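Local structure of ALDH21) (Physcomitrella patens subsp. patens, 5MZ5) at residues 80-85 against 253-258; 45-50 against 234-239; 259-264 against 275-280. The protein oxidises succinic semialdehyde to succinate with NADP(+) as the hydride acceptor, as a member of the aldehyde dehydrogenase family. All coordinates share one frame; numbering follows the deposited sequence.

Contact 1: residues 80-85 against 253-258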
ATOM      1  N   ASP A  80       4.498 -24.462 -32.586  1.00 28.42           N
ATOM      2  CA  ASP A  80       3.404 -25.173 -31.923  1.00 29.82           C
ATOM      3  C   ASP A  80       3.311 -24.781 -30.453  1.00 32.29           C
ATOM      4  O   ASP A  80       2.200 -24.607 -29.952  1.00 30.97           O
ATOM      5  CB  ASP A  80       3.556 -26.709 -32.078  1.00 32.57           C
ATOM      6  CG  ASP A  80       3.412 -27.247 -33.496  1.00 41.23           C
ATOM      7  OD1 ASP A  80       2.860 -26.527 -34.357  1.00 42.20           O
ATOM      8  OD2 ASP A  80       3.845 -28.391 -33.742  1.00 51.15           O
ATOM      9  N   ALA A  81       4.479 -24.603 -29.784  1.00 27.89           N
ATOM     10  CA  ALA A  81       4.579 -24.192 -28.382  1.00 26.11           C
ATOM     11  C   ALA A  81       3.993 -22.807 -28.183  1.00 27.97           C
ATOM     12  O   ALA A  81       3.206 -22.595 -27.249  1.00 27.31           O
ATOM     13  CB  ALA A  81       6.034 -24.228 -27.920  1.00 26.55           C
ATOM     14  N   ILE A  82       4.371 -21.867 -29.069  1.00 22.97           N
ATOM     15  CA  ILE A  82       3.887 -20.489 -28.997  1.00 22.57           C
ATOM     16  C   ILE A  82       2.364 -20.428 -29.300  1.00 27.44           C
ATOM     17  O   ILE A  82       1.631 -19.753 -28.569  1.00 26.93           O
ATOM     18  CB  ILE A  82       4.737 -19.501 -29.855  1.00 24.17           C
ATOM     19  CG1 ILE A  82       6.243 -19.598 -29.514  1.00 24.69           C
ATOM     20  CG2 ILE A  82       4.239 -18.081 -29.638  1.00 21.96           C
ATOM     21  CD1 ILE A  82       7.236 -18.958 -30.552  1.00 26.81           C
ATOM     22  N   ASP A  83       1.892 -21.163 -30.341  1.00 23.73           N
ATOM     23  CA  ASP A  83       0.456 -21.234 -30.663  1.00 23.40           C
ATOM     24  C   ASP A  83      -0.359 -21.772 -29.477  1.00 27.00           C
ATOM     25  O   ASP A  83      -1.446 -21.258 -29.207  1.00 26.65           O
ATOM     26  CB  ASP A  83       0.198 -22.099 -31.907  1.00 24.82           C
ATOM     27  CG  ASP A  83       0.505 -21.412 -33.215  1.00 38.86           C
ATOM     28  OD1 ASP A  83       0.466 -20.163 -33.255  1.00 42.65           O
ATOM     29  OD2 ASP A  83       0.766 -22.121 -34.209  1.00 40.92           O
ATOM     30  N   ALA A  84       0.161 -22.817 -28.801  1.00 22.50           N
ATOM     31  CA  ALA A  84      -0.483 -23.438 -27.645  1.00 23.18           C
ATOM     32  C   ALA A  84      -0.549 -22.483 -26.452  1.00 27.76           C
ATOM     33  O   ALA A  84      -1.555 -22.484 -25.760  1.00 28.95           O
ATOM     34  CB  ALA A  84       0.236 -24.724 -27.263  1.00 23.88           C
ATOM     35  N   ALA A  85       0.502 -21.633 -26.251  1.00 25.29           N
ATOM     36  CA  ALA A  85       0.571 -20.626 -25.184  1.00 24.70           C
ATOM     37  C   ALA A  85      -0.479 -19.535 -25.429  1.00 29.03           C
ATOM     38  O   ALA A  85      -1.189 -19.161 -24.502  1.00 29.92           O
ATOM     39  CB  ALA A  85       1.973 -20.027 -25.091  1.00 24.61           C
ATOM     40  N   THR A 253      13.180 -14.129 -29.111  1.00 25.72           N
ATOM     41  CA  THR A 253      13.395 -12.694 -29.102  1.00 25.81           C
ATOM     42  C   THR A 253      12.322 -11.923 -29.893  1.00 29.23           C
ATOM     43  O   THR A 253      11.686 -11.031 -29.349  1.00 28.67           O
ATOM     44  CB  THR A 253      14.833 -12.385 -29.586  1.00 32.79           C
ATOM     45  OG1 THR A 253      15.739 -12.935 -28.639  1.00 31.24           O
ATOM     46  CG2 THR A 253      15.102 -10.885 -29.770  1.00 28.05           C
ATOM     47  N   VAL A 254      12.148 -12.262 -31.165  1.00 27.00           N
ATOM     48  CA  VAL A 254      11.358 -11.515 -32.148  1.00 27.09           C
ATOM     49  C   VAL A 254       9.868 -11.875 -32.268  1.00 32.11           C
ATOM     50  O   VAL A 254       9.100 -11.047 -32.774  1.00 31.82           O
ATOM     51  CB  VAL A 254      12.038 -11.584 -33.546  1.00 30.07           C
ATOM     52  CG1 VAL A 254      13.498 -11.141 -33.459  1.00 29.05           C
ATOM     53  CG2 VAL A 254      11.925 -12.977 -34.177  1.00 29.86           C
ATOM     54  N   ASP A 255       9.463 -13.086 -31.869  1.00 28.85           N
ATOM     55  CA  ASP A 255       8.081 -13.519 -32.077  1.00 28.38           C
ATOM     56  C   ASP A 255       7.043 -12.581 -31.448  1.00 31.48           C
ATOM     57  O   ASP A 255       7.077 -12.308 -30.253  1.00 30.31           O
ATOM     58  CB  ASP A 255       7.854 -14.975 -31.657  1.00 29.91           C
ATOM     59  CG  ASP A 255       6.707 -15.570 -32.436  1.00 34.31           C
ATOM     60  OD1 ASP A 255       5.553 -15.310 -32.075  1.00 34.61           O
ATOM     61  OD2 ASP A 255       6.967 -16.230 -33.445  1.00 37.35           O
ATOM     62  N   GLU A 256       6.151 -12.068 -32.291  1.00 28.95           N
ATOM     63  CA  GLU A 256       5.112 -11.100 -31.939  1.00 29.95           C
ATOM     64  C   GLU A 256       3.999 -11.690 -31.073  1.00 32.69           C
ATOM     65  O   GLU A 256       3.257 -10.922 -30.456  1.00 32.90           O
ATOM     66  CB  GLU A 256       4.528 -10.437 -33.198  1.00 32.42           C
ATOM     67  CG  GLU A 256       5.541  -9.635 -34.010  1.00 48.82           C
ATOM     68  CD  GLU A 256       5.012  -8.973 -35.270  1.00 80.94           C
ATOM     69  OE1 GLU A 256       5.691  -9.059 -36.321  1.00 69.70           O
ATOM     70  OE2 GLU A 256       3.926  -8.353 -35.199  1.00 78.59           O
ATOM     71  N   ARG A 257       3.894 -13.044 -30.989  1.00 27.75           N
ATOM     72  CA  ARG A 257       2.884 -13.704 -30.149  1.00 27.04           C
ATOM     73  C   ARG A 257       3.229 -13.580 -28.650  1.00 28.54           C
ATOM     74  O   ARG A 257       2.349 -13.687 -27.810  1.00 29.21           O
ATOM     75  CB  ARG A 257       2.662 -15.160 -30.581  1.00 27.80           C
ATOM     76  CG  ARG A 257       1.906 -15.318 -31.908  1.00 25.85           C
ATOM     77  CD  ARG A 257       2.058 -16.720 -32.494  1.00 26.59           C
ATOM     78  NE  ARG A 257       3.447 -17.005 -32.882  1.00 23.01           N
ATOM     79  CZ  ARG A 257       3.906 -18.175 -33.324  1.00 41.45           C
ATOM     80  NH1 ARG A 257       5.184 -18.311 -33.645  1.00 35.39           N
ATOM     81  NH2 ARG A 257       3.095 -19.217 -33.441  1.00 34.06           N
ATOM     82  N   PHE A 258       4.505 -13.337 -28.321  1.00 23.99           N
ATOM     83  CA  PHE A 258       4.925 -13.100 -26.943  1.00 23.22           C
ATOM     84  C   PHE A 258       4.690 -11.630 -26.581  1.00 27.34           C
ATOM     85  O   PHE A 258       5.012 -10.727 -27.371  1.00 26.47           O
ATOM     86  CB  PHE A 258       6.399 -13.414 -26.743  1.00 23.55           C
ATOM     87  CG  PHE A 258       6.819 -14.847 -26.899  1.00 22.46           C
ATOM     88  CD1 PHE A 258       6.394 -15.813 -25.995  1.00 21.56           C
ATOM     89  CD2 PHE A 258       7.741 -15.211 -27.869  1.00 20.83           C
ATOM     90  CE1 PHE A 258       6.846 -17.122 -26.095  1.00 21.70           C
ATOM     91  CE2 PHE A 258       8.210 -16.519 -27.956  1.00 22.75           C
ATOM     92  CZ  PHE A 258       7.768 -17.462 -27.061  1.00 20.68           C
TER

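Contact 2: residues 45-50 against 234-239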
ATOM      1  N   ALA A  45       3.678 -27.871 -25.163  1.00 30.28           N
ATOM      2  CA  ALA A  45       2.273 -27.616 -24.834  1.00 30.34           C
ATOM      3  C   ALA A  45       1.818 -28.541 -23.675  1.00 33.66           C
ATOM      4  O   ALA A  45       0.807 -29.250 -23.798  1.00 33.86           O
ATOM      5  CB  ALA A  45       1.401 -27.805 -26.073  1.00 31.43           C
ATOM      6  N   SER A  46       2.635 -28.551 -22.573  1.00 29.35           N
ATOM      7  CA  SER A  46       2.464 -29.299 -21.307  1.00 29.61           C
ATOM      8  C   SER A  46       2.757 -30.801 -21.374  1.00 33.57           C
ATOM      9  O   SER A  46       2.619 -31.498 -20.361  1.00 33.37           O
ATOM     10  CB  SER A  46       1.061 -29.091 -20.731  1.00 32.10           C
ATOM     11  OG  SER A  46       0.633 -27.745 -20.825  1.00 35.79           O
ATOM     12  N   LYS A  47       3.138 -31.306 -22.554  1.00 30.29           N
ATOM     13  CA  LYS A  47       3.312 -32.740 -22.751  1.00 30.62           C
ATOM     14  C   LYS A  47       4.761 -33.175 -23.002  1.00 34.05           C
ATOM     15  O   LYS A  47       5.492 -32.492 -23.724  1.00 30.86           O
ATOM     16  CB  LYS A  47       2.368 -33.250 -23.869  1.00 33.55           C
ATOM     17  CG  LYS A  47       0.895 -32.939 -23.584  1.00 48.21           C
ATOM     18  CD  LYS A  47      -0.039 -34.009 -24.097  1.00 58.36           C
ATOM     19  CE  LYS A  47      -1.437 -33.898 -23.532  1.00 68.54           C
ATOM     20  NZ  LYS A  47      -1.496 -34.125 -22.055  1.00 71.20           N
ATOM     21  N   PRO A  48       5.187 -34.320 -22.405  1.00 33.23           N
ATOM     22  CA  PRO A  48       6.550 -34.805 -22.651  1.00 33.85           C
ATOM     23  C   PRO A  48       6.699 -35.332 -24.081  1.00 40.04           C
ATOM     24  O   PRO A  48       5.838 -36.068 -24.556  1.00 40.43           O
ATOM     25  CB  PRO A  48       6.729 -35.927 -21.616  1.00 35.44           C
ATOM     26  CG  PRO A  48       5.365 -36.418 -21.338  1.00 39.18           C
ATOM     27  CD  PRO A  48       4.432 -35.249 -21.529  1.00 34.68           C
ATOM     28  N   VAL A  49       7.747 -34.904 -24.786  1.00 38.25           N
ATOM     29  CA  VAL A  49       8.010 -35.366 -26.148  1.00 39.42           C
ATOM     30  C   VAL A  49       9.485 -35.737 -26.305  1.00 46.50           C
ATOM     31  O   VAL A  49      10.337 -35.220 -25.570  1.00 44.72           O
ATOM     32  CB  VAL A  49       7.506 -34.425 -27.296  1.00 42.76           C
ATOM     33  CG1 VAL A  49       5.995 -34.197 -27.238  1.00 42.42           C
ATOM     34  CG2 VAL A  49       8.249 -33.100 -27.319  1.00 42.23           C
ATOM     35  N   ASP A  50       9.769 -36.660 -27.252  1.00 46.89           N
ATOM     36  CA  ASP A  50      11.109 -37.087 -27.657  1.00 48.65           C
ATOM     37  C   ASP A  50      11.080 -37.503 -29.134  1.00 53.64           C
ATOM     38  O   ASP A  50      11.382 -36.681 -29.992  1.00 51.79           O
ATOM     39  CB  ASP A  50      11.741 -38.136 -26.702  1.00 51.90           C
ATOM     40  CG  ASP A  50      11.028 -39.471 -26.617  1.00 69.88           C
ATOM     41  OD1 ASP A  50      10.067 -39.585 -25.812  1.00 71.30           O
ATOM     42  OD2 ASP A  50      11.434 -40.406 -27.350  1.00 79.27           O
ATOM     43  N   LEU A 234      -3.317 -26.886 -13.911  1.00 31.28           N
ATOM     44  CA  LEU A 234      -2.653 -26.093 -14.933  1.00 30.01           C
ATOM     45  C   LEU A 234      -3.204 -26.411 -16.326  1.00 32.96           C
ATOM     46  O   LEU A 234      -3.111 -27.556 -16.754  1.00 33.06           O
ATOM     47  CB  LEU A 234      -1.125 -26.280 -14.830  1.00 29.78           C
ATOM     48  CG  LEU A 234      -0.238 -25.172 -15.395  1.00 32.54           C
ATOM     49  CD1 LEU A 234      -0.498 -23.817 -14.706  1.00 31.36           C
ATOM     50  CD2 LEU A 234       1.221 -25.566 -15.277  1.00 32.74           C
ATOM     51  N   PRO A 235      -3.859 -25.436 -17.015  1.00 30.42           N
ATOM     52  CA  PRO A 235      -4.439 -25.719 -18.347  1.00 30.09           C
ATOM     53  C   PRO A 235      -3.450 -26.296 -19.367  1.00 33.52           C
ATOM     54  O   PRO A 235      -2.262 -26.003 -19.305  1.00 31.64           O
ATOM     55  CB  PRO A 235      -4.967 -24.349 -18.804  1.00 31.48           C
ATOM     56  CG  PRO A 235      -5.198 -23.584 -17.530  1.00 35.55           C
ATOM     57  CD  PRO A 235      -4.092 -24.028 -16.623  1.00 31.20           C
ATOM     58  N   LEU A 236      -3.955 -27.104 -20.313  1.00 31.71           N
ATOM     59  CA  LEU A 236      -3.143 -27.685 -21.384  1.00 33.60           C
ATOM     60  C   LEU A 236      -2.581 -26.571 -22.283  1.00 36.25           C
ATOM     61  O   LEU A 236      -3.313 -25.664 -22.679  1.00 36.70           O
ATOM     62  CB  LEU A 236      -3.983 -28.671 -22.199  1.00 35.43           C
ATOM     63  CG  LEU A 236      -3.214 -29.564 -23.160  1.00 43.81           C
ATOM     64  CD1 LEU A 236      -2.479 -30.682 -22.397  1.00 45.24           C
ATOM     65  CD2 LEU A 236      -4.159 -30.135 -24.229  1.00 48.65           C
ATOM     66  N   GLY A 237      -1.280 -26.622 -22.528  1.00 32.22           N
ATOM     67  CA  GLY A 237      -0.583 -25.615 -23.323  1.00 31.45           C
ATOM     68  C   GLY A 237      -0.087 -24.411 -22.548  1.00 33.22           C
ATOM     69  O   GLY A 237       0.476 -23.497 -23.149  1.00 33.23           O
ATOM     70  N   ALA A 238      -0.271 -24.397 -21.205  1.00 28.83           N
ATOM     71  CA  ALA A 238       0.173 -23.308 -20.308  1.00 26.98           C
ATOM     72  C   ALA A 238       1.703 -23.172 -20.304  1.00 28.07           C
ATOM     73  O   ALA A 238       2.246 -22.097 -19.996  1.00 27.74           O
ATOM     74  CB  ALA A 238      -0.307 -23.579 -18.899  1.00 27.16           C
ATOM     75  N   PHE A 239       2.398 -24.271 -20.585  1.00 21.42           N
ATOM     76  CA  PHE A 239       3.851 -24.231 -20.583  1.00 21.62           C
ATOM     77  C   PHE A 239       4.475 -25.114 -21.639  1.00 26.72           C
ATOM     78  O   PHE A 239       3.916 -26.137 -22.035  1.00 25.96           O
ATOM     79  CB  PHE A 239       4.417 -24.573 -19.180  1.00 22.56           C
ATOM     80  CG  PHE A 239       4.468 -26.044 -18.837  1.00 23.58           C
ATOM     81  CD1 PHE A 239       3.340 -26.705 -18.354  1.00 25.20           C
ATOM     82  CD2 PHE A 239       5.628 -26.784 -19.048  1.00 25.50           C
ATOM     83  CE1 PHE A 239       3.378 -28.074 -18.073  1.00 26.49           C
ATOM     84  CE2 PHE A 239       5.664 -28.152 -18.760  1.00 27.19           C
ATOM     85  CZ  PHE A 239       4.539 -28.788 -18.282  1.00 25.22           C
TER
HETATM   86  O   HOH W   1      -0.176 -27.359 -18.256  1.00 26.14           O

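Contact 3: residues 259-264 against 275-280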
ATOM      1  N   LYS A 259       4.170 -11.405 -25.367  1.00 23.21           N
ATOM      2  CA  LYS A 259       3.865 -10.064 -24.833  1.00 22.60           C
ATOM      3  C   LYS A 259       4.985  -9.531 -23.958  1.00 26.30           C
ATOM      4  O   LYS A 259       5.085  -8.323 -23.713  1.00 25.31           O
ATOM      5  CB  LYS A 259       2.528 -10.083 -24.054  1.00 23.66           C
ATOM      6  CG  LYS A 259       1.310 -10.489 -24.923  1.00 28.65           C
ATOM      7  CD  LYS A 259       1.052  -9.600 -26.160  1.00 39.74           C
ATOM      8  CE  LYS A 259       0.390  -8.270 -25.832  1.00 50.05           C
ATOM      9  NZ  LYS A 259       0.099  -7.454 -27.047  1.00 64.09           N
ATOM     10  N   LEU A 260       5.825 -10.443 -23.488  1.00 23.17           N
ATOM     11  CA  LEU A 260       6.962 -10.129 -22.647  1.00 22.62           C
ATOM     12  C   LEU A 260       8.107 -11.098 -22.921  1.00 27.50           C
ATOM     13  O   LEU A 260       7.880 -12.298 -23.082  1.00 26.55           O
ATOM     14  CB  LEU A 260       6.550 -10.216 -21.155  1.00 21.26           C
ATOM     15  CG  LEU A 260       7.670 -10.096 -20.081  1.00 24.48           C
ATOM     16  CD1 LEU A 260       8.234  -8.682 -19.993  1.00 23.15           C
ATOM     17  CD2 LEU A 260       7.137 -10.491 -18.719  1.00 24.59           C
ATOM     18  N   LEU A 261       9.331 -10.552 -22.984  1.00 23.40           N
ATOM     19  CA  LEU A 261      10.557 -11.311 -23.014  1.00 22.66           C
ATOM     20  C   LEU A 261      11.268 -11.061 -21.654  1.00 26.17           C
ATOM     21  O   LEU A 261      11.518  -9.919 -21.280  1.00 24.85           O
ATOM     22  CB  LEU A 261      11.467 -10.904 -24.194  1.00 22.70           C
ATOM     23  CG  LEU A 261      12.947 -11.328 -24.116  1.00 27.59           C
ATOM     24  CD1 LEU A 261      13.109 -12.876 -24.034  1.00 28.07           C
ATOM     25  CD2 LEU A 261      13.730 -10.783 -25.295  1.00 28.00           C
ATOM     26  N   THR A 262      11.595 -12.133 -20.940  1.00 24.13           N
ATOM     27  CA  THR A 262      12.354 -12.057 -19.685  1.00 23.34           C
ATOM     28  C   THR A 262      13.621 -12.889 -19.861  1.00 26.25           C
ATOM     29  O   THR A 262      13.568 -14.115 -20.066  1.00 24.24           O
ATOM     30  CB  THR A 262      11.507 -12.363 -18.423  1.00 25.45           C
ATOM     31  OG1 THR A 262      12.380 -12.349 -17.293  1.00 26.36           O
ATOM     32  CG2 THR A 262      10.779 -13.687 -18.496  1.00 20.80           C
ATOM     33  N   PHE A 263      14.759 -12.188 -19.827  1.00 24.12           N
ATOM     34  CA  PHE A 263      16.073 -12.785 -20.049  1.00 23.55           C
ATOM     35  C   PHE A 263      17.001 -12.604 -18.865  1.00 26.46           C
ATOM     36  O   PHE A 263      17.064 -11.527 -18.259  1.00 25.88           O
ATOM     37  CB  PHE A 263      16.702 -12.205 -21.329  1.00 24.93           C
ATOM     38  CG  PHE A 263      18.136 -12.596 -21.616  1.00 26.18           C
ATOM     39  CD1 PHE A 263      18.431 -13.775 -22.284  1.00 28.01           C
ATOM     40  CD2 PHE A 263      19.192 -11.801 -21.188  1.00 26.73           C
ATOM     41  CE1 PHE A 263      19.750 -14.130 -22.570  1.00 28.84           C
ATOM     42  CE2 PHE A 263      20.518 -12.175 -21.443  1.00 28.77           C
ATOM     43  CZ  PHE A 263      20.789 -13.325 -22.152  1.00 27.25           C
ATOM     44  N   THR A 264      17.703 -13.687 -18.533  1.00 22.80           N
ATOM     45  CA  THR A 264      18.772 -13.707 -17.533  1.00 22.91           C
ATOM     46  C   THR A 264      19.976 -14.333 -18.221  1.00 28.00           C
ATOM     47  O   THR A 264      19.884 -15.452 -18.732  1.00 26.54           O
ATOM     48  CB  THR A 264      18.413 -14.415 -16.233  1.00 24.55           C
ATOM     49  OG1 THR A 264      17.307 -13.745 -15.640  1.00 25.23           O
ATOM     50  CG2 THR A 264      19.588 -14.397 -15.226  1.00 24.03           C
ATOM     51  N   ALA A 275      17.050  -4.719 -28.053  1.00 22.98           N
ATOM     52  CA  ALA A 275      17.057  -3.918 -29.271  1.00 23.20           C
ATOM     53  C   ALA A 275      16.205  -4.520 -30.392  1.00 28.50           C
ATOM     54  O   ALA A 275      15.583  -3.766 -31.148  1.00 29.01           O
ATOM     55  CB  ALA A 275      18.490  -3.723 -29.757  1.00 24.37           C
ATOM     56  N   ARG A 276      16.140  -5.871 -30.476  1.00 24.13           N
ATOM     57  CA  ARG A 276      15.432  -6.546 -31.570  1.00 23.73           C
ATOM     58  C   ARG A 276      14.127  -7.216 -31.185  1.00 27.56           C
ATOM     59  O   ARG A 276      13.489  -7.823 -32.042  1.00 28.07           O
ATOM     60  CB  ARG A 276      16.369  -7.566 -32.262  1.00 21.13           C
ATOM     61  CG  ARG A 276      17.602  -6.935 -32.928  1.00 20.40           C
ATOM     62  CD  ARG A 276      18.579  -7.939 -33.547  1.00 27.21           C
ATOM     63  NE  ARG A 276      18.977  -9.004 -32.618  1.00 32.06           N
ATOM     64  CZ  ARG A 276      18.387 -10.196 -32.539  1.00 36.55           C
ATOM     65  NH1 ARG A 276      18.782 -11.076 -31.638  1.00 28.28           N
ATOM     66  NH2 ARG A 276      17.382 -10.502 -33.346  1.00 24.89           N
ATOM     67  N   ALA A 277      13.697  -7.067 -29.925  1.00 24.66           N
ATOM     68  CA  ALA A 277      12.483  -7.677 -29.394  1.00 23.40           C
ATOM     69  C   ALA A 277      11.160  -7.253 -30.081  1.00 28.26           C
ATOM     70  O   ALA A 277      10.169  -7.984 -30.003  1.00 28.21           O
ATOM     71  CB  ALA A 277      12.400  -7.433 -27.904  1.00 23.24           C
ATOM     72  N   GLY A 278      11.153  -6.096 -30.744  1.00 24.36           N
ATOM     73  CA  GLY A 278       9.944  -5.559 -31.357  1.00 23.68           C
ATOM     74  C   GLY A 278       9.087  -4.834 -30.327  1.00 27.72           C
ATOM     75  O   GLY A 278       9.615  -4.170 -29.435  1.00 27.77           O
ATOM     76  N   LYS A 279       7.766  -5.019 -30.391  1.00 24.59           N
ATOM     77  CA  LYS A 279       6.779  -4.317 -29.545  1.00 23.80           C
ATOM     78  C   LYS A 279       6.663  -4.789 -28.088  1.00 26.76           C
ATOM     79  O   LYS A 279       6.265  -3.998 -27.236  1.00 25.95           O
ATOM     80  CB  LYS A 279       5.394  -4.348 -30.216  1.00 26.45           C
ATOM     81  CG  LYS A 279       5.391  -3.666 -31.582  1.00 25.80           C
ATOM     82  CD  LYS A 279       4.000  -3.474 -32.138  1.00 28.73           C
ATOM     83  CE  LYS A 279       4.075  -3.166 -33.606  1.00 28.69           C
ATOM     84  NZ  LYS A 279       2.724  -3.077 -34.203  1.00 41.67           N
ATOM     85  N   LYS A 280       6.986  -6.048 -27.798  1.00 23.26           N
ATOM     86  CA  LYS A 280       6.885  -6.623 -26.453  1.00 22.52           C
ATOM     87  C   LYS A 280       7.711  -5.899 -25.373  1.00 27.53           C
ATOM     88  O   LYS A 280       8.760  -5.300 -25.660  1.00 26.91           O
ATOM     89  CB  LYS A 280       7.280  -8.122 -26.478  1.00 23.76           C
ATOM     90  CG  LYS A 280       8.745  -8.366 -26.898  1.00 25.98           C
ATOM     91  CD  LYS A 280       9.218  -9.832 -26.795  1.00 27.46           C
ATOM     92  CE  LYS A 280       8.669 -10.795 -27.827  1.00 24.34           C
ATOM     93  NZ  LYS A 280       8.813 -10.307 -29.218  1.00 22.95           N
TER

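Contact 1: residues 80-85 against 253-258
Asp-83 and Arg-257 supply the charged link between the two segments. NH2 of Arg-257 donates to OD1 of Asp-83 at 2.8 Å in a salt bridge. The oxygen sits in the guanidinium plane, whereas the nitrogen stands well above the carboxylate plane, the two flat groups being turned 65° from one another. On its other flank the guanidinium holds Asp-255 side-on. NE of Arg-257 meets OD1 of Asp-255 at 2.8 Å on the syn side, while NH1 of Arg-257 reaches OD2 of Asp-255 at 2.7 Å along an almost straight N-H line (177°). A bend at chi3 (-65°) folds the arginine head back to this carboxylate. The same OD1 of Asp-255 also accepts the backbone N-H of Arg-257, with N at 3.0 Å from OD1, from the anti side, closing an Asx turn. Two bonds thus grip that oxygen, and the pairing with Asp-255 fixes the rotation of the guanidinium as it extends to the helix. Asp-79 adds a further salt bridge to NH1.

The apolar part is carried by Ile-82, whose branches divide the work. CG2, anti to the backbone N, lies over one guanidinium face toward its rim and comes within 3.5 Å of CB of Arg-257. CG1 of Ile-82 touches CZ of Phe-258 at 3.6 Å, and the isoleucine and phenylalanine side chains meet at about a right angle. CD1 of Ile-82 ends 3.9 Å from CG of Asp-255.

Phe-258 also packs on Val-210 of strand 209-212, as does Ala-81. The contact thus lays helix 75-94 against the type I turn Asp-255 to Phe-258, which leads from helix 251-254 into strand 260-264 of the Rossmann-type NADP(+)-binding fold.

Contact 2: residues 45-50 against 234-239
The ring of Phe-239 turns one face to Ser-46, whose CA stands 3.9 Å from the ring centroid and 25° off its normal in a CH-pi contact shifted toward the rim. CB of Ser-46 follows at 3.7 Å from CE1 of Phe-239. With CG between the backbone N and the carbonyl carbon, the crowded position (chi1 80°), the ring is brought face-on to the serine backbone; Leu-228 of helix 219-229 touches it as well. An alanine in place of Phe-239 would probably leave Ser-46 without its aromatic support and open a gap beside Leu-228.

The backbone adds a bond from N of Ser-46 to O of Phe-239 at 2.8 Å. OG of Ser-46 accepts from N of Gly-237 at 2.8 Å and is hydrogen-bonded to a water at 2.7 Å, which in turn donates to O of Pro-235. Gly-237 is the third residue of a type II turn from Pro-235 to Ala-238, where a CB would press on the preceding carbonyl O. Farther out, the side chains of Lys-47 and Leu-236 cross at about a right angle, CE of Lys-47 coming within 3.6 Å of CD1 of Leu-236.

The hydroxyl of buried Ser-46 is thus bonded by a turn amide and a water, and the join between segment 45-50 and the turn before strand 239-241 combines these polar bonds with the aromatic face.

Contact 3: residues 259-264 against 275-280
Ala-277 and Leu-261 meet first, where helix 267-276 gives way to the loop: CB of Ala-277 approaches CD2 of Leu-261 at 4.4 Å, a loose apolar touch directed at the strand. Met-273 of the same helix also packs on Leu-261. At Gly-278 the chain leaves helical geometry with positive phi (82°) and swings round toward the next strand. Lys-279 faces another subunit, making a salt bridge with Asp-486 and a cation-pi contact with Trp-271 of that neighbouring chain.

Lys-280 then brings the chain back against strand 260-264 and carries most of the contact. Its CB lies 3.5 Å from O of Lys-259, and its CD rests on CB of Leu-261 at 3.6 Å. CG is held between the backbone N and the carbonyl carbon (chi1 63°), and further bends at chi3 and chi4 curl the aliphatic chain alongside the strand before its tip turns away. NZ thereby returns to O of Ala-277, donating to it at 2.8 Å in the carbonyl plane. The carbonyl oxygens of Thr-253 and Asp-255 also accept from this ammonium.

No hydrogen bond joins the two segments directly, although Lys-259 and Leu-261 pair through their backbones with strand 281-285, as expected in a beta-alpha-beta crossover. The methylenes of Lys-280 thus serve as apolar packing on Leu-261, while its buried ammonium is met by three carbonyls near the C-terminal ends of helices 251-254 and 267-276, a setting likely to stabilise the positive charge.

Contact 1 lies between the other two, its centre 14 Å from that of contact 2 and 12 Å from that of contact 3, whereas the centres of contacts 2 and 3 are 23 Å apart, with nearest atoms about 12 Å apart. Helix 75-94 joins the first pair: Ala-84 packs on Ala-45 and Gly-237. Segment 253-258 runs directly into 259-264, and Lys-280 ties that junction together again. Along the chain, the segments of contacts 1 and 2 alternate, while contact 3 follows both as a local crossover. Together they connect the N-terminal strands and helix 75-94 with the Rossmann-type sheet, from its edge strand 239-241 to strands 260-264 and 281-285, the framework of the NADP(+) site.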